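Local coordinates for protein putative gamma-glutamylcyclotransferase YkqA (Bacillus subtilis, PDB 2QIK) that probably acts as a gamma-glutamylcyclotransferase, an acyltransferase that releases gamma-glutamyl groups in cyclised form, at residues 28-33 with 211-216; 165-170 with 241-246; 199-204 with 230-235. All coordinates share one frame; numbering follows the deposited sequence.

Contact 1 of 3, residues 28-33 with 211-216; sequences NEQART and TYRPAF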
loop_
_atom_site.group_PDB
_atom_site.type_symbol
_atom_site.label_atom_id
_atom_site.label_comp_id
_atom_site.label_asym_id
_atom_site.label_seq_id
_atom_site.Cartn_x
_atom_site.Cartn_y
_atom_site.Cartn_z
ATOM N N ASN A 28 3.745 -6.637 -9.428
ATOM C CA ASN A 28 3.216 -6.381 -8.101
ATOM C C ASN A 28 3.566 -4.996 -7.653
ATOM O O ASN A 28 4.717 -4.623 -7.549
ATOM C CB ASN A 28 3.787 -7.360 -7.088
ATOM C CG ASN A 28 3.422 -8.792 -7.358
ATOM O OD1 ASN A 28 2.337 -9.268 -6.912
ATOM N ND2 ASN A 28 4.241 -9.459 -8.053
ATOM N N GLU A 29 2.530 -4.244 -7.301
ATOM C CA GLU A 29 2.692 -2.959 -6.668
ATOM C C GLU A 29 3.017 -3.064 -5.189
ATOM O O GLU A 29 3.612 -2.126 -4.613
ATOM C CB GLU A 29 1.370 -2.107 -6.788
ATOM C CG GLU A 29 0.961 -1.851 -8.218
ATOM C CD GLU A 29 -0.405 -1.199 -8.359
ATOM O OE1 GLU A 29 -0.880 -1.095 -9.469
ATOM O OE2 GLU A 29 -0.964 -0.710 -7.368
ATOM N N GLN A 30 2.633 -4.171 -4.590
ATOM C CA GLN A 30 2.798 -4.356 -3.150
ATOM C C GLN A 30 3.714 -5.572 -2.975
ATOM O O GLN A 30 3.411 -6.690 -3.391
ATOM C CB GLN A 30 1.483 -4.606 -2.441
ATOM C CG GLN A 30 0.428 -3.499 -2.717
ATOM C CD GLN A 30 0.885 -2.101 -2.404
ATOM O OE1 GLN A 30 1.755 -1.876 -1.566
ATOM N NE2 GLN A 30 0.238 -1.109 -3.080
ATOM N N ALA A 31 4.895 -5.381 -2.428
ATOM C CA ALA A 31 5.878 -6.451 -2.330
ATOM C C ALA A 31 6.901 -6.110 -1.249
ATOM O O ALA A 31 7.086 -4.935 -0.927
ATOM C CB ALA A 31 6.591 -6.664 -3.656
ATOM N N ARG A 32 7.561 -7.120 -0.722
ATOM C CA ARG A 32 8.566 -6.897 0.312
ATOM C C ARG A 32 9.572 -8.039 0.311
ATOM O O ARG A 32 9.312 -9.143 -0.127
ATOM C CB ARG A 32 7.928 -6.727 1.729
ATOM C CG ARG A 32 7.389 -7.985 2.324
ATOM C CD ARG A 32 6.703 -7.737 3.638
ATOM N NE ARG A 32 6.398 -8.956 4.332
ATOM C CZ ARG A 32 5.863 -9.017 5.530
ATOM N NH1 ARG A 32 5.552 -7.919 6.184
ATOM N NH2 ARG A 32 5.704 -10.185 6.083
ATOM N N THR A 33 10.712 -7.742 0.913
ATOM C CA THR A 33 11.735 -8.756 1.191
ATOM C C THR A 33 12.395 -8.452 2.516
ATOM O O THR A 33 12.581 -7.305 2.878
ATOM C CB THR A 33 12.722 -8.843 0.042
ATOM O OG1 THR A 33 13.465 -10.058 0.072
ATOM C CG2 THR A 33 13.665 -7.692 -0.079
ATOM N N THR A 211 0.267 -3.683 12.629
ATOM C CA THR A 211 -1.115 -4.135 12.310
ATOM C C THR A 211 -1.324 -3.926 10.807
ATOM O O THR A 211 -1.517 -4.871 10.040
ATOM C CB THR A 211 -2.139 -3.429 13.163
ATOM O OG1 THR A 211 -1.825 -3.515 14.553
ATOM C CG2 THR A 211 -3.525 -4.021 12.928
ATOM N N TYR A 212 -1.300 -2.666 10.370
ATOM C CA TYR A 212 -1.306 -2.257 8.990
ATOM C C TYR A 212 0.013 -1.570 8.704
ATOM O O TYR A 212 0.652 -1.014 9.617
ATOM C CB TYR A 212 -2.412 -1.240 8.669
ATOM C CG TYR A 212 -3.819 -1.821 8.705
ATOM C CD1 TYR A 212 -4.539 -2.091 7.553
ATOM C CD2 TYR A 212 -4.443 -2.089 9.925
ATOM C CE1 TYR A 212 -5.769 -2.642 7.598
ATOM C CE2 TYR A 212 -5.678 -2.649 9.973
ATOM C CZ TYR A 212 -6.372 -2.927 8.780
ATOM O OH TYR A 212 -7.615 -3.500 8.865
ATOM N N ARG A 213 0.362 -1.509 7.438
ATOM C CA ARG A 213 1.442 -0.631 6.977
ATOM C C ARG A 213 0.891 0.465 6.075
ATOM O O ARG A 213 -0.106 0.252 5.364
ATOM C CB ARG A 213 2.443 -1.408 6.163
ATOM C CG ARG A 213 1.991 -2.085 4.957
ATOM C CD ARG A 213 3.101 -2.823 4.254
ATOM N NE ARG A 213 2.695 -3.343 3.046
ATOM C CZ ARG A 213 2.836 -2.690 1.811
ATOM N NH1 ARG A 213 3.476 -1.567 1.624
ATOM N NH2 ARG A 213 2.448 -3.284 0.786
ATOM N N PRO A 214 1.529 1.647 6.064
ATOM C CA PRO A 214 1.267 2.614 5.021
ATOM C C PRO A 214 1.633 2.016 3.682
ATOM O O PRO A 214 2.589 1.223 3.576
ATOM C CB PRO A 214 2.163 3.783 5.412
ATOM C CG PRO A 214 2.699 3.527 6.770
ATOM C CD PRO A 214 2.676 2.058 6.933
ATOM N N ALA A 215 0.881 2.362 2.653
ATOM C CA ALA A 215 1.094 1.901 1.323
ATOM C C ALA A 215 0.616 2.943 0.357
ATOM O O ALA A 215 -0.038 3.919 0.750
ATOM C CB ALA A 215 0.398 0.560 1.099
ATOM N N PHE A 216 0.887 2.761 -0.922
ATOM C CA PHE A 216 0.618 3.779 -1.939
ATOM C C PHE A 216 -0.097 3.143 -3.136
ATOM O O PHE A 216 0.308 2.040 -3.564
ATOM C CB PHE A 216 1.890 4.501 -2.375
ATOM C CG PHE A 216 2.531 5.152 -1.188
ATOM C CD1 PHE A 216 2.132 6.361 -0.754
ATOM C CD2 PHE A 216 3.392 4.429 -0.384
ATOM C CE1 PHE A 216 2.618 6.885 0.450
ATOM C CE2 PHE A 216 3.859 4.918 0.813
ATOM C CZ PHE A 216 3.475 6.171 1.177
HETATM O O HOH W 1 0.790 1.154 -6.022
HETATM O O HOH W 2 2.737 0.711 -1.701
#
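Gln-30 lies along the edge of the Arg-213 guanidinium from CB to OE1 and sends NE2 on to Phe-216. Start at CB: it lies in the guanidinium plane, at the edge, 3.6 Å from Arg-213 NH2. CG stands a little farther from the same nitrogen, and there the chain bends (chi2 -55°), which brings OE1 round to the edge of the guanidinium. That oxygen accepts from Arg-213 NH2 at 2.8 Å, with an N-H...O angle of 150°; the amide and guanidinium planes are 45° apart, so the two groups are not coplanar. OE1 also lies against the methyl of Ala-215, at 3.9 Å from CB. A second donor reaches the oxygen too: water 2 gives a proton to Gln-30 OE1 at 2.8 Å and accepts from Phe-216 N at 2.9 Å.

The contact joins the two AIG2-like halves of the chain. Gln-30 sits where strand 25-34 of the first half's antiparallel sheet turns a corner, and residues 211-216 begin the hairpin formed by strands 212-221 and 224-234 of the second. The corner itself is held by Glu-181, whose carboxylate accepts from the backbone N of Glu-29 and of Gln-30.

At the tip, NE2 donates to Phe-216 O at 3.2 Å; the oxygen lies in the plane of the amide, whereas the nitrogen stands above the plane of the Phe-216 carbonyl. NE2 has a further partner in Tyr-163 OH. Water 1 donates to this same Phe-216 O at 2.7 Å and to Glu-29 OE2 at 2.9 Å, a second bridge beside the direct bond.

Contact 2 of 3, residues 165-170 with 241-246; sequences TRFTLK and IAPPQH
The carbonyl oxygen of Ile-241 accepts a hydrogen bond from the hydroxyl of Ser-175 and also has Phe-167 CB against it, 3.6 Å away. No polar bond joins residues 165-170 to 241-246 directly; the rest of the contact is apolar. Phe-167 holds CG beside its own backbone N, anti to the carbonyl carbon (chi1 -67°), and from there its ring runs along to Pro-243. Phe-167 CD2 comes within 4.2 Å of Pro-243 CB, and CE2 stands equally far from Pro-243 CG: two neighbouring ring carbons meet two neighbouring proline carbons, the side chains crossing at a slant.

Strand 164-171 pairs with 174-180 as an antiparallel hairpin, interrupted by a classic beta bulge where Thr-168 and Leu-169 both face Arg-176. Over this hairpin passes the segment that leads into helix 245-258, with Pro-244 as its N-cap. The ring of Phe-167 goes on to touch Ile-251 of that helix and Met-271 of helix 261-273, so this buried ring packs between the hairpin and the two C-terminal helices.

Toward the surface, Ile-241 stretches out with CD1 anti to CA (chi2 177°), which carries this methyl to 4.3 Å from Lys-170 CG. The lysine chain then bends off, and its NZ forms a salt bridge with Glu-238.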
loop_
_atom_site.group_PDB
_atom_site.type_symbol
_atom_site.label_atom_id
_atom_site.label_comp_id
_atom_site.label_asym_id
_atom_site.label_seq_id
_atom_site.Cartn_x
_atom_site.Cartn_y
_atom_site.Cartn_z
ATOM N N THR A 165 -11.343 -5.618 -2.042
ATOM C CA THR A 165 -11.523 -5.386 -0.598
ATOM C C THR A 165 -11.884 -6.715 0.073
ATOM O O THR A 165 -12.854 -7.388 -0.289
ATOM C CB THR A 165 -12.586 -4.326 -0.326
ATOM O OG1 THR A 165 -12.200 -3.096 -0.914
ATOM C CG2 THR A 165 -12.788 -4.081 1.154
ATOM N N ARG A 166 -11.049 -7.106 1.030
ATOM C CA ARG A 166 -11.186 -8.394 1.696
ATOM C C ARG A 166 -10.922 -8.262 3.172
ATOM O O ARG A 166 -10.286 -7.322 3.602
ATOM C CB ARG A 166 -10.191 -9.366 1.087
ATOM C CG ARG A 166 -10.456 -9.723 -0.317
ATOM C CD ARG A 166 -9.700 -10.950 -0.744
ATOM N NE ARG A 166 -9.856 -11.236 -2.169
ATOM C CZ ARG A 166 -10.918 -11.890 -2.667
ATOM N NH1 ARG A 166 -11.848 -12.384 -1.870
ATOM N NH2 ARG A 166 -11.012 -12.072 -3.949
ATOM N N PHE A 167 -11.419 -9.192 3.969
ATOM C CA PHE A 167 -11.462 -9.069 5.417
ATOM C C PHE A 167 -10.425 -10.024 6.017
ATOM O O PHE A 167 -10.766 -11.110 6.471
ATOM C CB PHE A 167 -12.893 -9.292 5.896
ATOM C CG PHE A 167 -13.748 -8.187 5.422
ATOM C CD1 PHE A 167 -14.217 -8.112 4.125
ATOM C CD2 PHE A 167 -13.944 -7.118 6.254
ATOM C CE1 PHE A 167 -14.859 -6.956 3.686
ATOM C CE2 PHE A 167 -14.625 -6.013 5.850
ATOM C CZ PHE A 167 -15.035 -5.903 4.568
ATOM N N THR A 168 -9.153 -9.602 5.944
ATOM C CA THR A 168 -8.030 -10.473 6.195
ATOM C C THR A 168 -7.333 -10.226 7.537
ATOM O O THR A 168 -6.424 -10.995 7.874
ATOM C CB THR A 168 -6.994 -10.294 5.107
ATOM O OG1 THR A 168 -6.455 -8.992 5.236
ATOM C CG2 THR A 168 -7.522 -10.457 3.703
ATOM N N LEU A 169 -7.700 -9.195 8.285
ATOM C CA LEU A 169 -7.108 -8.960 9.618
ATOM C C LEU A 169 -7.931 -9.716 10.611
ATOM O O LEU A 169 -9.112 -9.445 10.753
ATOM C CB LEU A 169 -7.098 -7.472 9.985
ATOM C CG LEU A 169 -6.394 -7.213 11.298
ATOM C CD1 LEU A 169 -4.945 -7.285 11.204
ATOM C CD2 LEU A 169 -6.806 -5.829 11.820
ATOM N N LYS A 170 -7.334 -10.670 11.291
ATOM C CA LYS A 170 -8.126 -11.429 12.243
ATOM C C LYS A 170 -8.032 -10.822 13.655
ATOM O O LYS A 170 -6.969 -10.611 14.221
ATOM C CB LYS A 170 -7.750 -12.882 12.123
ATOM C CG LYS A 170 -8.485 -13.791 13.089
ATOM C CD LYS A 170 -7.875 -13.659 14.481
ATOM C CE LYS A 170 -6.368 -13.840 14.571
ATOM N NZ LYS A 170 -6.065 -15.173 13.992
ATOM N N ILE A 241 -12.851 -13.902 7.356
ATOM C CA ILE A 241 -13.962 -14.155 8.218
ATOM C C ILE A 241 -14.830 -12.907 8.294
ATOM O O ILE A 241 -14.380 -11.828 7.964
ATOM C CB ILE A 241 -13.570 -14.657 9.606
ATOM C CG1 ILE A 241 -12.875 -13.616 10.413
ATOM C CG2 ILE A 241 -12.703 -15.882 9.525
ATOM C CD1 ILE A 241 -12.552 -14.119 11.822
ATOM N N ALA A 242 -16.054 -13.031 8.759
ATOM C CA ALA A 242 -16.953 -11.913 8.804
ATOM C C ALA A 242 -16.489 -10.805 9.772
ATOM O O ALA A 242 -15.935 -11.094 10.840
ATOM C CB ALA A 242 -18.343 -12.354 9.223
ATOM N N PRO A 243 -16.755 -9.561 9.395
ATOM C CA PRO A 243 -16.483 -8.468 10.310
ATOM C C PRO A 243 -17.535 -8.423 11.451
ATOM O O PRO A 243 -18.652 -8.955 11.317
ATOM C CB PRO A 243 -16.643 -7.208 9.424
ATOM C CG PRO A 243 -17.600 -7.617 8.340
ATOM C CD PRO A 243 -17.299 -9.085 8.104
ATOM N N PRO A 244 -17.175 -7.843 12.587
ATOM C CA PRO A 244 -18.192 -7.700 13.628
ATOM C C PRO A 244 -19.219 -6.651 13.185
ATOM O O PRO A 244 -18.959 -5.794 12.368
ATOM C CB PRO A 244 -17.390 -7.251 14.846
ATOM C CG PRO A 244 -16.216 -6.629 14.274
ATOM C CD PRO A 244 -15.916 -7.214 12.969
ATOM N N GLN A 245 -20.412 -6.694 13.788
ATOM C CA GLN A 245 -21.527 -5.924 13.305
ATOM C C GLN A 245 -21.348 -4.427 13.363
ATOM O O GLN A 245 -21.718 -3.742 12.473
ATOM C CB GLN A 245 -22.791 -6.293 14.153
ATOM C CG GLN A 245 -24.158 -5.641 13.916
ATOM C CD GLN A 245 -25.278 -6.415 14.653
ATOM O OE1 GLN A 245 -26.193 -5.803 15.223
ATOM N NE2 GLN A 245 -25.198 -7.781 14.641
ATOM N N HIS A 246 -20.823 -3.928 14.449
ATOM C CA HIS A 246 -20.652 -2.503 14.689
ATOM C C HIS A 246 -19.767 -1.924 13.568
ATOM O O HIS A 246 -20.162 -0.926 12.867
ATOM C CB HIS A 246 -20.063 -2.399 16.146
ATOM C CG HIS A 246 -18.561 -2.638 16.250
ATOM N ND1 HIS A 246 -17.970 -3.874 16.074
ATOM C CD2 HIS A 246 -17.521 -1.774 16.438
ATOM C CE1 HIS A 246 -16.661 -3.777 16.184
ATOM N NE2 HIS A 246 -16.356 -2.516 16.401
#

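Contact 3 of 3, residues 199-204 with 230-235; sequences SYLYKR and LTFLVL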
loop_
_atom_site.group_PDB
_atom_site.type_symbol
_atom_site.label_atom_id
_atom_site.label_comp_id
_atom_site.label_asym_id
_atom_site.label_seq_id
_atom_site.Cartn_x
_atom_site.Cartn_y
_atom_site.Cartn_z
ATOM N N SER A 199 -0.666 11.451 11.747
ATOM C CA SER A 199 -0.344 10.625 12.893
ATOM C C SER A 199 -1.597 10.005 13.535
ATOM O O SER A 199 -1.529 8.874 14.038
ATOM C CB SER A 199 0.550 11.337 13.917
ATOM O OG SER A 199 -0.097 12.428 14.523
ATOM N N TYR A 200 -2.746 10.681 13.439
ATOM C CA TYR A 200 -4.021 10.091 13.874
ATOM C C TYR A 200 -4.227 8.787 13.091
ATOM O O TYR A 200 -4.599 7.753 13.657
ATOM C CB TYR A 200 -5.171 11.074 13.594
ATOM C CG TYR A 200 -6.518 10.382 13.647
ATOM C CD1 TYR A 200 -7.085 10.066 14.851
ATOM C CD2 TYR A 200 -7.138 9.966 12.515
ATOM C CE1 TYR A 200 -8.233 9.345 14.928
ATOM C CE2 TYR A 200 -8.291 9.280 12.557
ATOM C CZ TYR A 200 -8.864 8.951 13.770
ATOM O OH TYR A 200 -10.067 8.243 13.799
ATOM N N LEU A 201 -4.030 8.825 11.772
ATOM C CA LEU A 201 -4.234 7.617 10.965
ATOM C C LEU A 201 -3.248 6.526 11.330
ATOM O O LEU A 201 -3.605 5.349 11.385
ATOM C CB LEU A 201 -4.220 7.920 9.513
ATOM C CG LEU A 201 -5.358 8.792 8.976
ATOM C CD1 LEU A 201 -5.119 9.205 7.547
ATOM C CD2 LEU A 201 -6.667 8.037 9.080
ATOM N N TYR A 202 -1.979 6.890 11.553
ATOM C CA TYR A 202 -0.989 5.907 11.942
ATOM C C TYR A 202 -1.367 5.196 13.217
ATOM O O TYR A 202 -1.171 3.984 13.378
ATOM C CB TYR A 202 0.404 6.492 12.072
ATOM C CG TYR A 202 1.234 6.570 10.831
ATOM C CD1 TYR A 202 0.730 6.992 9.628
ATOM C CD2 TYR A 202 2.587 6.194 10.861
ATOM C CE1 TYR A 202 1.537 7.033 8.496
ATOM C CE2 TYR A 202 3.386 6.272 9.741
ATOM C CZ TYR A 202 2.870 6.664 8.553
ATOM O OH TYR A 202 3.610 6.754 7.401
ATOM N N LYS A 203 -1.956 5.928 14.164
ATOM C CA LYS A 203 -2.421 5.300 15.420
ATOM C C LYS A 203 -3.627 4.448 15.178
ATOM O O LYS A 203 -3.707 3.300 15.658
ATOM C CB LYS A 203 -2.658 6.419 16.459
ATOM C CG LYS A 203 -3.203 5.865 17.782
ATOM C CD LYS A 203 -3.595 6.929 18.805
ATOM C CE LYS A 203 -4.389 6.377 20.020
ATOM N NZ LYS A 203 -5.187 7.453 20.663
ATOM N N ARG A 204 -4.619 4.976 14.473
ATOM C CA ARG A 204 -5.835 4.193 14.203
ATOM C C ARG A 204 -5.540 2.879 13.507
ATOM O O ARG A 204 -6.164 1.876 13.744
ATOM C CB ARG A 204 -6.786 5.053 13.357
ATOM C CG ARG A 204 -8.077 4.388 13.066
ATOM C CD ARG A 204 -9.090 5.314 12.454
ATOM N NE ARG A 204 -10.288 4.617 11.990
ATOM C CZ ARG A 204 -11.426 5.202 11.696
ATOM N NH1 ARG A 204 -11.608 6.487 11.946
ATOM N NH2 ARG A 204 -12.396 4.501 11.191
ATOM N N LEU A 230 -1.983 7.721 -0.296
ATOM C CA LEU A 230 -1.756 6.884 0.888
ATOM C C LEU A 230 -2.948 6.010 1.163
ATOM O O LEU A 230 -4.101 6.439 1.105
ATOM C CB LEU A 230 -1.600 7.794 2.076
ATOM C CG LEU A 230 -1.516 7.146 3.481
ATOM C CD1 LEU A 230 -0.231 6.315 3.565
ATOM C CD2 LEU A 230 -1.548 8.132 4.527
ATOM N N THR A 231 -2.676 4.739 1.475
ATOM C CA THR A 231 -3.654 3.838 2.051
ATOM C C THR A 231 -2.962 2.973 3.085
ATOM O O THR A 231 -1.788 3.185 3.353
ATOM C CB THR A 231 -4.365 3.080 0.896
ATOM O OG1 THR A 231 -5.559 2.483 1.418
ATOM C CG2 THR A 231 -3.545 2.004 0.304
ATOM N N PHE A 232 -3.704 2.060 3.716
ATOM C CA PHE A 232 -3.127 1.186 4.705
ATOM C C PHE A 232 -3.521 -0.218 4.369
ATOM O O PHE A 232 -4.666 -0.482 3.963
ATOM C CB PHE A 232 -3.594 1.561 6.130
ATOM C CG PHE A 232 -3.092 2.873 6.580
ATOM C CD1 PHE A 232 -3.800 4.018 6.310
ATOM C CD2 PHE A 232 -1.868 2.989 7.222
ATOM C CE1 PHE A 232 -3.317 5.246 6.667
ATOM C CE2 PHE A 232 -1.380 4.206 7.607
ATOM C CZ PHE A 232 -2.105 5.343 7.317
ATOM N N LEU A 233 -2.543 -1.147 4.475
ATOM C CA LEU A 233 -2.773 -2.595 4.088
ATOM C C LEU A 233 -2.351 -3.502 5.237
ATOM O O LEU A 233 -1.419 -3.182 5.966
ATOM C CB LEU A 233 -1.994 -2.949 2.814
ATOM C CG LEU A 233 -2.326 -2.095 1.601
ATOM C CD1 LEU A 233 -1.344 -2.391 0.482
ATOM C CD2 LEU A 233 -3.772 -2.245 1.188
ATOM N N VAL A 234 -3.096 -4.600 5.404
ATOM C CA VAL A 234 -2.824 -5.530 6.469
ATOM C C VAL A 234 -1.490 -6.207 6.286
ATOM O O VAL A 234 -1.121 -6.643 5.204
ATOM C CB VAL A 234 -3.950 -6.583 6.536
ATOM C CG1 VAL A 234 -3.642 -7.713 7.490
ATOM C CG2 VAL A 234 -5.238 -5.946 6.943
ATOM N N LEU A 235 -0.740 -6.341 7.392
ATOM C CA LEU A 235 0.538 -7.030 7.389
ATOM C C LEU A 235 0.474 -8.518 7.544
ATOM O O LEU A 235 1.165 -9.243 6.809
ATOM C CB LEU A 235 1.459 -6.378 8.451
ATOM C CG LEU A 235 2.010 -5.068 7.992
ATOM C CD1 LEU A 235 2.517 -4.220 9.183
ATOM C CD2 LEU A 235 3.141 -5.286 7.002
#
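Phe-232 pushes the tip of its ring against two neighbouring residues of one helix turn, Leu-201 and Tyr-202. Its CZ lies 4.0 Å from Leu-201 CB, and Phe-232 CE1 is as close to that same carbon, so the leucine meets the ring with the root of its side chain and not with its methyls. Tyr-202 comes in on the CZ-CE2 side, its CD1 4.0 Å from both Phe-232 CZ and CE2, at the edge of the phenylalanine ring and near its plane. The two ring planes are perpendicular, 90° apart, with centroids separated by 6.0 Å. The CD1-CE1 side of the tyrosine ring meets the CZ-CE2 side of the phenylalanine; the pair is an oblique one.

Here helix 198-204 packs against strand 224-234, the second arm of the hairpin that strand 212-221 opens, within the C-terminal AIG2-like half. Phe-232 is buried, and with CG anti to its carbonyl carbon (chi1 -67°) its ring projects from the strand toward the helix. An alanine at Phe-232 would remove the whole ring and is likely to leave a gap between strand and helix, with Leu-201 CB and the Tyr-202 ring losing the surface they rest on.

The polar ends point elsewhere. Tyr-202 OH hydrogen-bonds to Glu-117 OE1, while its ring also touches Met-120 and Ile-121 of helix 115-122. Away from the strand, Arg-204 NH1 donates to Tyr-200 OH at 3.0 Å with an N-H...O angle of 154°, a link across one helical turn. The Phe-232 side chain lies about 6 Å from a bound citrate, which is probably from the crystallisation liquor.

Overall arrangement
Contacts 1 and 3 share the hairpin of strands 212-221 and 224-234, whose pairing includes Arg-213 N to Leu-233 O and Ala-215 O to Thr-231 N. Contact 3 works from the helix 198-204 side, buried and apolar, whereas contact 1 lies near the centre of the chain, where the two halves meet through polar groups and water. Contact 2 sits farthest out, its centre about 18 Å from that of the chain, and grades from a buried aromatic to an exposed lysine. Leu-169 ties it to the others, packing on Tyr-212 and Val-234. Along the chain, contact 3 is nested within the loop that contact 2 closes.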